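Local coordinates for protein probable methyltransferase (Bordetella pertussis, PDB 3KTY) that probably transfers methyl groups from S-adenosyl-L-methionine to RNA, as a SpoU-type (TrmH family) methyltransferase, of which this chain is the SpoU methylase domain, at residues F8-P21 and G35-M49. Sequence-based numbering, arbitrary orientation.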
ATOM      1  N   PHE A   8     -12.770   5.766  13.297  1.00 34.99           N
ATOM      2  CA  PHE A   8     -12.513   4.889  12.186  1.00 35.42           C
ATOM      3  C   PHE A   8     -13.785   4.217  11.651  1.00 38.30           C
ATOM      4  O   PHE A   8     -13.833   3.836  10.482  1.00 33.36           O
ATOM      5  CB  PHE A   8     -11.494   3.827  12.587  1.00 38.93           C
ATOM      6  CG  PHE A   8     -10.076   4.297  12.485  1.00 40.32           C
ATOM      7  CD1 PHE A   8      -9.216   3.744  11.541  1.00 34.62           C
ATOM      8  CD2 PHE A   8      -9.595   5.293  13.341  1.00 40.19           C
ATOM      9  CE1 PHE A   8      -7.896   4.186  11.447  1.00 35.63           C
ATOM     10  CE2 PHE A   8      -8.273   5.744  13.262  1.00 45.01           C
ATOM     11  CZ  PHE A   8      -7.418   5.199  12.317  1.00 32.69           C
ATOM     12  N   SER A   9     -14.809   4.072  12.492  1.00 42.95           N
ATOM     13  CA  SER A   9     -16.053   3.424  12.046  1.00 42.64           C
ATOM     14  C   SER A   9     -16.826   4.322  11.094  1.00 33.90           C
ATOM     15  O   SER A   9     -17.781   3.891  10.462  1.00 40.22           O
ATOM     16  CB  SER A   9     -16.929   3.073  13.232  1.00 45.16           C
ATOM     17  OG  SER A   9     -17.388   4.266  13.846  1.00 49.18           O
ATOM     18  N   ARG A  10     -16.376   5.563  10.963  1.00 39.08           N
ATOM     19  CA  ARG A  10     -17.076   6.584  10.177  1.00 39.07           C
ATOM     20  C   ARG A  10     -16.497   6.770   8.797  1.00 36.74           C
ATOM     21  O   ARG A  10     -16.860   7.716   8.063  1.00 29.92           O
ATOM     22  CB  ARG A  10     -17.073   7.907  10.939  1.00 41.87           C
ATOM     23  CG  ARG A  10     -17.929   7.848  12.190  1.00 39.83           C
ATOM     24  CD  ARG A  10     -17.574   9.018  13.058  1.00 46.75           C
ATOM     25  NE  ARG A  10     -17.859  10.286  12.403  1.00 47.47           N
ATOM     26  CZ  ARG A  10     -17.538  11.462  12.924  1.00 54.23           C
ATOM     27  NH1 ARG A  10     -17.836  12.585  12.280  1.00 54.04           N
ATOM     28  NH2 ARG A  10     -16.927  11.505  14.106  1.00 58.06           N
ATOM     29  N   VAL A  11     -15.599   5.848   8.442  1.00 28.38           N
ATOM     30  CA  VAL A  11     -15.058   5.788   7.106  1.00 22.16           C
ATOM     31  C   VAL A  11     -15.530   4.534   6.382  1.00 26.30           C
ATOM     32  O   VAL A  11     -15.465   3.431   6.933  1.00 30.14           O
ATOM     33  CB  VAL A  11     -13.473   5.837   7.126  1.00 34.96           C
ATOM     34  CG1 VAL A  11     -12.929   5.592   5.746  1.00 26.58           C
ATOM     35  CG2 VAL A  11     -12.964   7.212   7.683  1.00 35.92           C
ATOM     36  N   ARG A  12     -15.924   4.688   5.126  1.00 25.56           N
ATOM     37  CA  ARG A  12     -16.401   3.546   4.325  1.00 27.74           C
ATOM     38  C   ARG A  12     -15.704   3.425   3.022  1.00 28.62           C
ATOM     39  O   ARG A  12     -15.461   4.441   2.371  1.00 36.83           O
ATOM     40  CB  ARG A  12     -17.872   3.731   3.985  1.00 31.36           C
ATOM     41  CG  ARG A  12     -18.693   3.331   5.115  1.00 49.08           C
ATOM     42  CD  ARG A  12     -19.619   4.403   5.411  1.00 55.12           C
ATOM     43  NE  ARG A  12     -20.904   4.008   4.932  1.00 54.34           N
ATOM     44  CZ  ARG A  12     -21.959   3.824   5.704  1.00 48.82           C
ATOM     45  NH1 ARG A  12     -21.903   4.011   7.013  1.00 50.41           N
ATOM     46  NH2 ARG A  12     -23.061   3.448   5.139  1.00 39.59           N
ATOM     47  N   PHE A  13     -15.447   2.184   2.599  1.00 34.89           N
ATOM     48  CA  PHE A  13     -14.818   1.919   1.293  1.00 29.21           C
ATOM     49  C   PHE A  13     -15.772   1.189   0.372  1.00 31.49           C
ATOM     50  O   PHE A  13     -16.223   0.083   0.656  1.00 31.51           O
ATOM     51  CB  PHE A  13     -13.521   1.110   1.453  1.00 30.08           C
ATOM     52  CG  PHE A  13     -12.516   1.764   2.369  1.00 31.01           C
ATOM     53  CD1 PHE A  13     -11.450   2.473   1.855  1.00 29.94           C
ATOM     54  CD2 PHE A  13     -12.681   1.716   3.736  1.00 32.30           C
ATOM     55  CE1 PHE A  13     -10.537   3.102   2.694  1.00 27.89           C
ATOM     56  CE2 PHE A  13     -11.781   2.320   4.576  1.00 34.86           C
ATOM     57  CZ  PHE A  13     -10.717   3.017   4.061  1.00 31.80           C
ATOM     58  N   ILE A  14     -16.046   1.826  -0.749  1.00 27.11           N
ATOM     59  CA  ILE A  14     -17.018   1.364  -1.697  1.00 24.63           C
ATOM     60  C   ILE A  14     -16.412   0.880  -3.004  1.00 29.17           C
ATOM     61  O   ILE A  14     -15.837   1.657  -3.758  1.00 29.56           O
ATOM     62  CB  ILE A  14     -18.068   2.458  -1.962  1.00 22.68           C
ATOM     63  CG1 ILE A  14     -18.618   2.913  -0.611  1.00 18.10           C
ATOM     64  CG2 ILE A  14     -19.202   1.895  -2.878  1.00 20.72           C
ATOM     65  CD1 ILE A  14     -19.717   3.957  -0.699  1.00 24.63           C
HETATM   66  N   MSE A  15     -16.560  -0.415  -3.268  1.00 24.57           N
HETATM   67  CA  MSE A  15     -16.111  -0.979  -4.534  1.00 32.16           C
HETATM   68  C   MSE A  15     -17.255  -1.123  -5.527  1.00 36.74           C
HETATM   69  O   MSE A  15     -18.222  -1.835  -5.261  1.00 30.71           O
HETATM   70  CB  MSE A  15     -15.534  -2.372  -4.292  1.00 33.27           C
HETATM   71  CG  MSE A  15     -14.233  -2.415  -3.498  1.00 36.22           C
HETATM   72 SE   MSE A  15     -13.887  -4.290  -3.069  0.58 48.12          SE
HETATM   73  CE  MSE A  15     -13.034  -4.891  -4.760  1.00 33.80           C
ATOM     74  N   THR A  16     -17.155  -0.474  -6.674  1.00 40.70           N
ATOM     75  CA  THR A  16     -18.195  -0.649  -7.680  1.00 42.01           C
ATOM     76  C   THR A  16     -17.920  -1.724  -8.757  1.00 45.69           C
ATOM     77  O   THR A  16     -16.838  -1.808  -9.345  1.00 45.58           O
ATOM     78  CB  THR A  16     -18.544   0.667  -8.381  1.00 49.49           C
ATOM     79  OG1 THR A  16     -17.451   1.054  -9.217  1.00 53.65           O
ATOM     80  CG2 THR A  16     -18.862   1.760  -7.368  1.00 42.19           C
ATOM     81  N   GLN A  17     -18.931  -2.542  -9.009  1.00 45.36           N
ATOM     82  CA  GLN A  17     -18.841  -3.590 -10.010  1.00 48.60           C
ATOM     83  C   GLN A  17     -17.714  -4.600  -9.753  1.00 45.35           C
ATOM     84  O   GLN A  17     -17.135  -5.105 -10.702  1.00 43.19           O
ATOM     85  CB  GLN A  17     -18.678  -2.977 -11.398  1.00 43.35           C
ATOM     86  CG  GLN A  17     -19.966  -2.638 -12.076  1.00 52.06           C
ATOM     87  CD  GLN A  17     -20.354  -1.191 -11.901  1.00 68.02           C
ATOM     88  OE1 GLN A  17     -21.200  -0.855 -11.063  1.00 75.69           O
ATOM     89  NE2 GLN A  17     -19.749  -0.319 -12.699  1.00 66.75           N
ATOM     90  N   PRO A  18     -17.394  -4.896  -8.476  1.00 43.51           N
ATOM     91  CA  PRO A  18     -16.326  -5.877  -8.274  1.00 50.18           C
ATOM     92  C   PRO A  18     -16.611  -7.090  -9.115  1.00 49.07           C
ATOM     93  O   PRO A  18     -17.712  -7.610  -9.086  1.00 46.74           O
ATOM     94  CB  PRO A  18     -16.459  -6.256  -6.792  1.00 48.56           C
ATOM     95  CG  PRO A  18     -17.819  -5.773  -6.384  1.00 42.61           C
ATOM     96  CD  PRO A  18     -18.000  -4.522  -7.196  1.00 33.13           C
ATOM     97  N   SER A  19     -15.605  -7.532  -9.843  1.00 54.85           N
ATOM     98  CA  SER A  19     -15.755  -8.609 -10.807  1.00 56.12           C
ATOM     99  C   SER A  19     -15.113  -9.884 -10.269  1.00 64.85           C
ATOM    100  O   SER A  19     -15.615 -10.978 -10.512  1.00 65.03           O
ATOM    101  CB  SER A  19     -15.111  -8.190 -12.129  1.00 47.79           C
ATOM    102  OG  SER A  19     -15.120  -9.245 -13.053  1.00 66.53           O
ATOM    103  N   HIS A  20     -14.017  -9.726  -9.518  1.00 68.95           N
ATOM    104  CA  HIS A  20     -13.222 -10.849  -9.003  1.00 63.09           C
ATOM    105  C   HIS A  20     -13.384 -11.030  -7.484  1.00 55.90           C
ATOM    106  O   HIS A  20     -13.010 -10.151  -6.723  1.00 55.54           O
ATOM    107  CB  HIS A  20     -11.744 -10.607  -9.319  1.00 65.07           C
ATOM    108  CG  HIS A  20     -11.460 -10.348 -10.771  1.00 71.47           C
ATOM    109  ND1 HIS A  20     -11.385 -11.357 -11.710  1.00 73.33           N
ATOM    110  CD2 HIS A  20     -11.201  -9.196 -11.438  1.00 70.00           C
ATOM    111  CE1 HIS A  20     -11.110 -10.837 -12.895  1.00 76.39           C
ATOM    112  NE2 HIS A  20     -10.996  -9.527 -12.759  1.00 67.16           N
ATOM    113  N   PRO A  21     -13.947 -12.172  -7.037  1.00 48.26           N
ATOM    114  CA  PRO A  21     -14.208 -12.433  -5.610  1.00 52.18           C
ATOM    115  C   PRO A  21     -12.970 -12.402  -4.711  1.00 59.10           C
ATOM    116  O   PRO A  21     -13.059 -11.965  -3.564  1.00 56.30           O
ATOM    117  CB  PRO A  21     -14.830 -13.828  -5.609  1.00 58.15           C
ATOM    118  CG  PRO A  21     -15.460 -13.956  -6.934  1.00 52.65           C
ATOM    119  CD  PRO A  21     -14.537 -13.203  -7.891  1.00 43.92           C
ATOM    120  N   GLY A  35      -7.097  -0.687  10.170  1.00 36.59           N
ATOM    121  CA  GLY A  35      -8.014  -0.339  11.234  1.00 33.60           C
ATOM    122  C   GLY A  35      -9.448  -0.064  10.796  1.00 32.48           C
ATOM    123  O   GLY A  35     -10.255   0.325  11.616  1.00 34.69           O
ATOM    124  N   PHE A  36      -9.786  -0.293   9.534  1.00 31.86           N
ATOM    125  CA  PHE A  36     -11.159  -0.052   9.094  1.00 30.65           C
ATOM    126  C   PHE A  36     -12.016  -1.318   8.987  1.00 38.80           C
ATOM    127  O   PHE A  36     -11.535  -2.384   8.608  1.00 43.97           O
ATOM    128  CB  PHE A  36     -11.169   0.723   7.787  1.00 27.70           C
ATOM    129  CG  PHE A  36     -10.486   2.069   7.882  1.00 32.22           C
ATOM    130  CD1 PHE A  36     -11.167   3.175   8.386  1.00 29.05           C
ATOM    131  CD2 PHE A  36      -9.151   2.233   7.494  1.00 24.83           C
ATOM    132  CE1 PHE A  36     -10.525   4.452   8.476  1.00 31.24           C
ATOM    133  CE2 PHE A  36      -8.497   3.519   7.573  1.00 22.51           C
ATOM    134  CZ  PHE A  36      -9.190   4.621   8.063  1.00 27.96           C
ATOM    135  N   GLY A  37     -13.300  -1.203   9.292  1.00 37.89           N
ATOM    136  CA  GLY A  37     -14.136  -2.386   9.238  1.00 39.07           C
ATOM    137  C   GLY A  37     -15.288  -2.346   8.257  1.00 37.85           C
ATOM    138  O   GLY A  37     -16.053  -3.308   8.186  1.00 39.51           O
ATOM    139  N   GLU A  38     -15.417  -1.242   7.518  1.00 32.33           N
ATOM    140  CA  GLU A  38     -16.606  -0.964   6.707  1.00 27.83           C
ATOM    141  C   GLU A  38     -16.393  -1.062   5.203  1.00 26.01           C
ATOM    142  O   GLU A  38     -15.905  -0.130   4.551  1.00 31.92           O
ATOM    143  CB  GLU A  38     -17.170   0.422   7.047  1.00 39.70           C
ATOM    144  CG  GLU A  38     -18.611   0.421   7.416  1.00 63.96           C
ATOM    145  CD  GLU A  38     -18.844  -0.242   8.749  1.00 78.07           C
ATOM    146  OE1 GLU A  38     -18.340   0.299   9.761  1.00 83.95           O
ATOM    147  OE2 GLU A  38     -19.520  -1.303   8.779  1.00 81.40           O
ATOM    148  N   LEU A  39     -16.819  -2.180   4.646  1.00 24.89           N
ATOM    149  CA  LEU A  39     -16.681  -2.414   3.217  1.00 26.22           C
ATOM    150  C   LEU A  39     -18.055  -2.552   2.553  1.00 29.52           C
ATOM    151  O   LEU A  39     -18.900  -3.284   3.018  1.00 27.26           O
ATOM    152  CB  LEU A  39     -15.876  -3.683   2.972  1.00 19.42           C
ATOM    153  CG  LEU A  39     -15.724  -4.131   1.507  1.00 35.30           C
ATOM    154  CD1 LEU A  39     -14.768  -3.259   0.725  1.00 22.70           C
ATOM    155  CD2 LEU A  39     -15.221  -5.551   1.500  1.00 38.70           C
ATOM    156  N   VAL A  40     -18.227  -1.847   1.445  1.00 28.93           N
ATOM    157  CA  VAL A  40     -19.452  -1.808   0.722  1.00 19.99           C
ATOM    158  C   VAL A  40     -19.226  -2.171  -0.741  1.00 24.49           C
ATOM    159  O   VAL A  40     -18.325  -1.653  -1.391  1.00 30.96           O
ATOM    160  CB  VAL A  40     -20.084  -0.370   0.793  1.00 29.67           C
ATOM    161  CG1 VAL A  40     -21.423  -0.363   0.030  1.00 27.16           C
ATOM    162  CG2 VAL A  40     -20.309   0.052   2.230  1.00 25.38           C
ATOM    163  N   LEU A  41     -20.056  -3.042  -1.261  1.00 26.32           N
ATOM    164  CA  LEU A  41     -20.016  -3.403  -2.672  1.00 28.58           C
ATOM    165  C   LEU A  41     -21.239  -2.869  -3.416  1.00 38.45           C
ATOM    166  O   LEU A  41     -22.354  -3.026  -2.945  1.00 32.55           O
ATOM    167  CB  LEU A  41     -20.068  -4.906  -2.789  1.00 22.68           C
ATOM    168  CG  LEU A  41     -18.970  -5.766  -2.124  1.00 33.11           C
ATOM    169  CD1 LEU A  41     -19.067  -7.129  -2.703  1.00 30.54           C
ATOM    170  CD2 LEU A  41     -17.608  -5.195  -2.419  1.00 34.64           C
ATOM    171  N   VAL A  42     -21.029  -2.253  -4.575  1.00 33.42           N
ATOM    172  CA  VAL A  42     -22.126  -1.829  -5.427  1.00 30.86           C
ATOM    173  C   VAL A  42     -22.153  -2.649  -6.730  1.00 38.28           C
ATOM    174  O   VAL A  42     -21.149  -2.733  -7.445  1.00 40.96           O
ATOM    175  CB  VAL A  42     -22.021  -0.330  -5.763  1.00 31.72           C
ATOM    176  CG1 VAL A  42     -22.955   0.039  -6.922  1.00 32.07           C
ATOM    177  CG2 VAL A  42     -22.316   0.517  -4.521  1.00 37.14           C
ATOM    178  N   ALA A  43     -23.290  -3.275  -7.012  1.00 38.43           N
ATOM    179  CA  ALA A  43     -23.524  -3.995  -8.267  1.00 34.61           C
ATOM    180  C   ALA A  43     -22.457  -5.029  -8.559  1.00 39.47           C
ATOM    181  O   ALA A  43     -21.827  -4.990  -9.595  1.00 46.41           O
ATOM    182  CB  ALA A  43     -23.657  -3.024  -9.456  1.00 25.88           C
ATOM    183  N   PRO A  44     -22.252  -5.964  -7.639  1.00 41.24           N
ATOM    184  CA  PRO A  44     -21.193  -6.937  -7.916  1.00 44.08           C
ATOM    185  C   PRO A  44     -21.636  -7.863  -9.032  1.00 43.55           C
ATOM    186  O   PRO A  44     -22.846  -7.965  -9.304  1.00 49.23           O
ATOM    187  CB  PRO A  44     -21.065  -7.698  -6.603  1.00 41.27           C
ATOM    188  CG  PRO A  44     -22.414  -7.474  -5.927  1.00 39.78           C
ATOM    189  CD  PRO A  44     -22.796  -6.086  -6.281  1.00 39.48           C
ATOM    190  N   ARG A  45     -20.682  -8.513  -9.693  1.00 42.81           N
ATOM    191  CA  ARG A  45     -21.031  -9.416 -10.783  1.00 36.71           C
ATOM    192  C   ARG A  45     -21.993 -10.516 -10.335  1.00 45.38           C
ATOM    193  O   ARG A  45     -22.897 -10.932 -11.083  1.00 44.22           O
ATOM    194  CB  ARG A  45     -19.783 -10.080 -11.355  1.00 30.70           C
ATOM    195  CG  ARG A  45     -20.155 -11.000 -12.530  1.00 34.29           C
ATOM    196  CD  ARG A  45     -18.977 -11.656 -13.146  1.00 41.11           C
ATOM    197  NE  ARG A  45     -19.313 -12.400 -14.366  1.00 40.33           N
ATOM    198  CZ  ARG A  45     -18.492 -13.290 -14.896  1.00 43.27           C
ATOM    199  NH1 ARG A  45     -18.810 -13.956 -15.997  1.00 46.99           N
ATOM    200  NH2 ARG A  45     -17.335 -13.511 -14.287  1.00 55.50           N
ATOM    201  N   PHE A  46     -21.747 -11.035  -9.133  1.00 53.24           N
ATOM    202  CA  PHE A  46     -22.516 -12.152  -8.589  1.00 56.66           C
ATOM    203  C   PHE A  46     -23.214 -11.849  -7.280  1.00 64.77           C
ATOM    204  O   PHE A  46     -22.682 -11.147  -6.434  1.00 60.38           O
ATOM    205  CB  PHE A  46     -21.609 -13.333  -8.363  1.00 47.43           C
ATOM    206  CG  PHE A  46     -21.081 -13.908  -9.628  1.00 56.74           C
ATOM    207  CD1 PHE A  46     -19.766 -14.298  -9.731  1.00 52.48           C
ATOM    208  CD2 PHE A  46     -21.907 -14.020 -10.734  1.00 62.13           C
ATOM    209  CE1 PHE A  46     -19.293 -14.823 -10.907  1.00 62.79           C
ATOM    210  CE2 PHE A  46     -21.445 -14.540 -11.915  1.00 68.91           C
ATOM    211  CZ  PHE A  46     -20.135 -14.947 -12.005  1.00 72.14           C
ATOM    212  N   PRO A  47     -24.413 -12.401  -7.101  1.00 77.93           N
ATOM    213  CA  PRO A  47     -24.977 -12.318  -5.758  1.00 75.98           C
ATOM    214  C   PRO A  47     -24.196 -13.247  -4.815  1.00 65.81           C
ATOM    215  O   PRO A  47     -23.764 -14.348  -5.206  1.00 61.19           O
ATOM    216  CB  PRO A  47     -26.425 -12.806  -5.955  1.00 80.80           C
ATOM    217  CG  PRO A  47     -26.673 -12.722  -7.430  1.00 82.89           C
ATOM    218  CD  PRO A  47     -25.347 -13.028  -8.048  1.00 84.25           C
ATOM    219  N   ASP A  48     -24.014 -12.793  -3.579  1.00 65.30           N
ATOM    220  CA  ASP A  48     -23.288 -13.566  -2.575  1.00 71.28           C
ATOM    221  C   ASP A  48     -21.804 -13.648  -2.911  1.00 63.00           C
ATOM    222  O   ASP A  48     -21.139 -14.619  -2.572  1.00 59.19           O
ATOM    223  CB  ASP A  48     -23.910 -14.958  -2.409  1.00 83.22           C
ATOM    224  CG  ASP A  48     -25.338 -14.892  -1.854  1.00 98.09           C
ATOM    225  OD1 ASP A  48     -25.523 -14.290  -0.768  1.00101.56           O
ATOM    226  OD2 ASP A  48     -26.275 -15.428  -2.503  1.00101.49           O
HETATM  227  N   MSE A  49     -21.321 -12.620  -3.606  1.00 50.41           N
HETATM  228  CA  MSE A  49     -19.900 -12.371  -3.813  1.00 54.20           C
HETATM  229  C   MSE A  49     -19.069 -12.578  -2.566  1.00 56.62           C
HETATM  230  O   MSE A  49     -18.016 -13.194  -2.626  1.00 55.61           O
HETATM  231  CB  MSE A  49     -19.705 -10.914  -4.204  1.00 63.94           C
HETATM  232  CG  MSE A  49     -19.940 -10.635  -5.642  1.00 75.84           C
HETATM  233 SE   MSE A  49     -18.264 -10.887  -6.562  1.00 96.65          SE
HETATM  234  CE  MSE A  49     -18.906 -11.033  -8.400  1.00138.18           C
TER
HETATM  235  O   HOH W   1     -14.449   1.601   8.306  1.00 35.01           O
HETATM  236  O   HOH W   2     -14.451   0.690  10.507  1.00 65.92           O
HETATM  237  O   HOH W   3     -15.764 -13.108 -11.934  1.00 62.56           O
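Phe-36 and Phe-13 both turn CG away from their own carbonyl carbon (chi1 -60° and -56°), and their rings meet on the face of the sheet that carries Met-15 and Leu-39. The edge of Phe-13 points at one face of Phe-36 in a T-shaped pair, with planes at 68°. Phe-8 takes the opposite face, its CD1 lying 3.4 Å from Phe-36 CE1 in an oblique pairing. Val-11 CB adds a contact to the same CE1. Helices 21-33 and 157-172 pack against this aromatic cluster.

Strands 11-16 and 39-42 run parallel. Phe-13 N donates to Glu-38 O at 3.1 Å, and Val-40 N returns a bond to Phe-13 O. Met-15 repeats the pattern with Val-40 and Val-42, and Gln-17 N ends it on Val-42 O at 2.7 Å. Ile-14 and Val-40 point the same way, with Ile-14 CG1 3.9 Å from Val-40 CB, on the side packed by helix 75-79. On the other side, Met-15 SE touches Leu-39 CD1 and Leu-41 CD2.

Past the strands, Arg-45 N donates a hydrogen bond to Pro-18 O at 3.2 Å. A water links Ser-19 O to Arg-45 NH2. The two strands and helix 21-33 form a beta-alpha-beta unit in the parallel sheet of the SpoU methylase domain, an alpha-beta-alpha sandwich of the SPOUT clan.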